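PDB 5JLV: synaptic vesicle glycoprotein 2C from Homo sapiens, which serves as a neuronal receptor for botulinum neurotoxin A, whose receptor-binding domain engages its glycosylated luminal domain. Local coordinates for residues Lys27-Ile33 and Glu46-Phe52. Numbering follows the deposited sequence.
Sequences KYANFTI and EYDNGRF
Successive coils of a pentapeptide-repeat-type, quadrilateral beta-helix stack in parallel register, Lys-27 over Glu-46 through Ile-33 over Phe-52, CA atoms 4.4–5.2 Å apart. Both turn a corner, where Asn-30 and Asn-49 are left-handed (phi 53°), which asparagine tolerates well. Leading into the corner, Tyr-28 N donates to Glu-46 O (2.9 Å), Asp-48 N to Tyr-28 O (2.8 Å) and Asn-30 N to Asp-48 O (3.0 Å); beyond it, Arg-51 N donates to Phe-31 O (2.9 Å) and Ile-33 N to Arg-51 O (2.8 Å). Water 1 lies within hydrogen-bonding reach of Asn-49 O (2.9 Å) and Phe-31 O (3.1 Å). Inward, the Phe-31 ring (chi1 p) makes a CH-pi contact with Gly-50 CA, 3.8 Å from its centroid, where a CB would clash; its edge meets the Phe-52 face, an offset edge-to-face pair (centroids 5.5 Å, planes 85°). The m-rotamer Tyr-28 and Tyr-47 rings run nearly parallel but slid apart (centroids 5.8 Å, planes 9°). Outside, Lys-27 NZ salt-bridges Glu-46 OE2 (3.3 Å, hydrogen bond weak) and Asp-48 OD2 (3.5 Å); Glu-46 OE2 also salt-bridges Lys-68 of the next coil. Water 2 lies 2.5 Å from Thr-32 OG1 and accepts from Arg-51 NE at 2.8 Å.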
# COMPACT_ATOMS: atom_id res chain seq x y z
N LYS C 27 24.87 17.08 18.84
CA LYS C 27 23.47 16.70 19.10
C LYS C 27 22.94 16.63 20.52
O LYS C 27 23.67 16.40 21.49
CB LYS C 27 23.08 15.43 18.32
CG LYS C 27 23.62 14.13 18.88
CD LYS C 27 23.14 12.96 18.02
CE LYS C 27 23.62 13.10 16.58
NZ LYS C 27 23.21 11.95 15.74
N TYR C 28 21.62 16.85 20.61
CA TYR C 28 20.83 16.58 21.81
C TYR C 28 19.91 15.38 21.52
O TYR C 28 19.46 15.19 20.37
CB TYR C 28 19.97 17.79 22.17
CG TYR C 28 20.73 19.01 22.64
CD1 TYR C 28 20.95 19.23 24.00
CD2 TYR C 28 21.20 19.96 21.73
CE1 TYR C 28 21.63 20.35 24.44
CE2 TYR C 28 21.88 21.09 22.17
CZ TYR C 28 22.09 21.28 23.52
OH TYR C 28 22.77 22.39 23.96
N ALA C 29 19.64 14.59 22.54
CA ALA C 29 18.82 13.38 22.38
C ALA C 29 17.93 13.10 23.59
O ALA C 29 18.28 13.45 24.73
CB ALA C 29 19.72 12.17 22.08
N ASN C 30 16.78 12.49 23.33
CA ASN C 30 15.91 11.95 24.38
C ASN C 30 15.57 12.99 25.46
O ASN C 30 15.75 12.74 26.66
CB ASN C 30 16.54 10.69 25.02
CG ASN C 30 15.52 9.78 25.68
OD1 ASN C 30 14.39 10.18 25.95
ND2 ASN C 30 15.92 8.55 25.95
N PHE C 31 15.08 14.15 25.02
CA PHE C 31 14.73 15.21 25.95
C PHE C 31 13.27 15.59 25.79
O PHE C 31 12.64 15.31 24.76
CB PHE C 31 15.63 16.45 25.75
CG PHE C 31 15.54 17.06 24.38
CD1 PHE C 31 16.42 16.67 23.38
CD2 PHE C 31 14.59 18.04 24.09
CE1 PHE C 31 16.34 17.23 22.11
CE2 PHE C 31 14.50 18.60 22.82
CZ PHE C 31 15.38 18.19 21.83
N THR C 32 12.73 16.20 26.84
CA THR C 32 11.41 16.75 26.79
C THR C 32 11.49 18.20 27.20
O THR C 32 12.03 18.51 28.25
CB THR C 32 10.45 15.98 27.72
OG1 THR C 32 10.29 14.64 27.22
CG2 THR C 32 9.07 16.65 27.76
N ILE C 33 11.01 19.07 26.33
CA ILE C 33 10.79 20.46 26.69
C ILE C 33 9.28 20.71 26.72
O ILE C 33 8.56 20.33 25.80
CB ILE C 33 11.51 21.44 25.73
CG1 ILE C 33 13.03 21.36 25.94
CG2 ILE C 33 11.05 22.87 25.97
CD1 ILE C 33 13.85 21.78 24.74
N GLU C 46 21.91 18.94 15.89
CA GLU C 46 20.95 17.88 15.66
C GLU C 46 20.14 17.60 16.94
O GLU C 46 20.66 17.71 18.05
CB GLU C 46 21.62 16.60 15.15
CG GLU C 46 20.62 15.51 14.79
CD GLU C 46 21.23 14.33 14.05
OE1 GLU C 46 22.29 14.50 13.41
OE2 GLU C 46 20.63 13.23 14.09
N TYR C 47 18.87 17.27 16.75
CA TYR C 47 17.98 16.91 17.84
C TYR C 47 17.32 15.56 17.51
O TYR C 47 16.53 15.47 16.56
CB TYR C 47 16.91 18.01 18.07
CG TYR C 47 17.50 19.41 18.23
CD1 TYR C 47 17.93 19.86 19.48
CD2 TYR C 47 17.66 20.25 17.13
CE1 TYR C 47 18.48 21.14 19.64
CE2 TYR C 47 18.21 21.53 17.28
CZ TYR C 47 18.61 21.96 18.54
OH TYR C 47 19.17 23.21 18.69
N ASP C 48 17.69 14.52 18.27
CA ASP C 48 17.18 13.15 18.09
C ASP C 48 16.16 12.88 19.18
O ASP C 48 16.45 13.10 20.36
CB ASP C 48 18.30 12.11 18.22
CG ASP C 48 19.16 11.99 16.97
OD1 ASP C 48 18.98 12.78 16.02
OD2 ASP C 48 20.03 11.08 16.94
N ASN C 49 14.98 12.40 18.79
CA ASN C 49 13.94 12.01 19.75
C ASN C 49 13.62 13.12 20.75
O ASN C 49 13.47 12.89 21.95
CB ASN C 49 14.34 10.71 20.46
CG ASN C 49 14.66 9.60 19.48
OD1 ASN C 49 13.76 8.98 18.92
ND2 ASN C 49 15.95 9.38 19.22
N GLY C 50 13.53 14.34 20.24
CA GLY C 50 13.15 15.48 21.04
C GLY C 50 11.65 15.60 21.10
O GLY C 50 10.96 15.43 20.08
N ARG C 51 11.14 15.88 22.29
CA ARG C 51 9.72 16.10 22.48
C ARG C 51 9.46 17.52 22.96
O ARG C 51 9.83 17.90 24.07
CB ARG C 51 9.15 15.06 23.44
CG ARG C 51 9.15 13.66 22.85
CD ARG C 51 8.93 12.57 23.89
NE ARG C 51 7.71 12.76 24.66
CZ ARG C 51 6.47 12.68 24.17
NH1 ARG C 51 6.27 12.42 22.88
NH2 ARG C 51 5.43 12.85 24.97
N PHE C 52 8.86 18.32 22.08
CA PHE C 52 8.42 19.65 22.40
C PHE C 52 6.92 19.59 22.63
O PHE C 52 6.13 19.54 21.67
CB PHE C 52 8.77 20.60 21.24
CG PHE C 52 10.24 20.56 20.84
CD1 PHE C 52 10.72 19.59 19.96
CD2 PHE C 52 11.13 21.50 21.35
CE1 PHE C 52 12.06 19.56 19.59
CE2 PHE C 52 12.47 21.47 20.98
CZ PHE C 52 12.93 20.51 20.10
O HOH W 1 12.26 12.24 24.55
O HOH W 2 7.95 13.91 27.17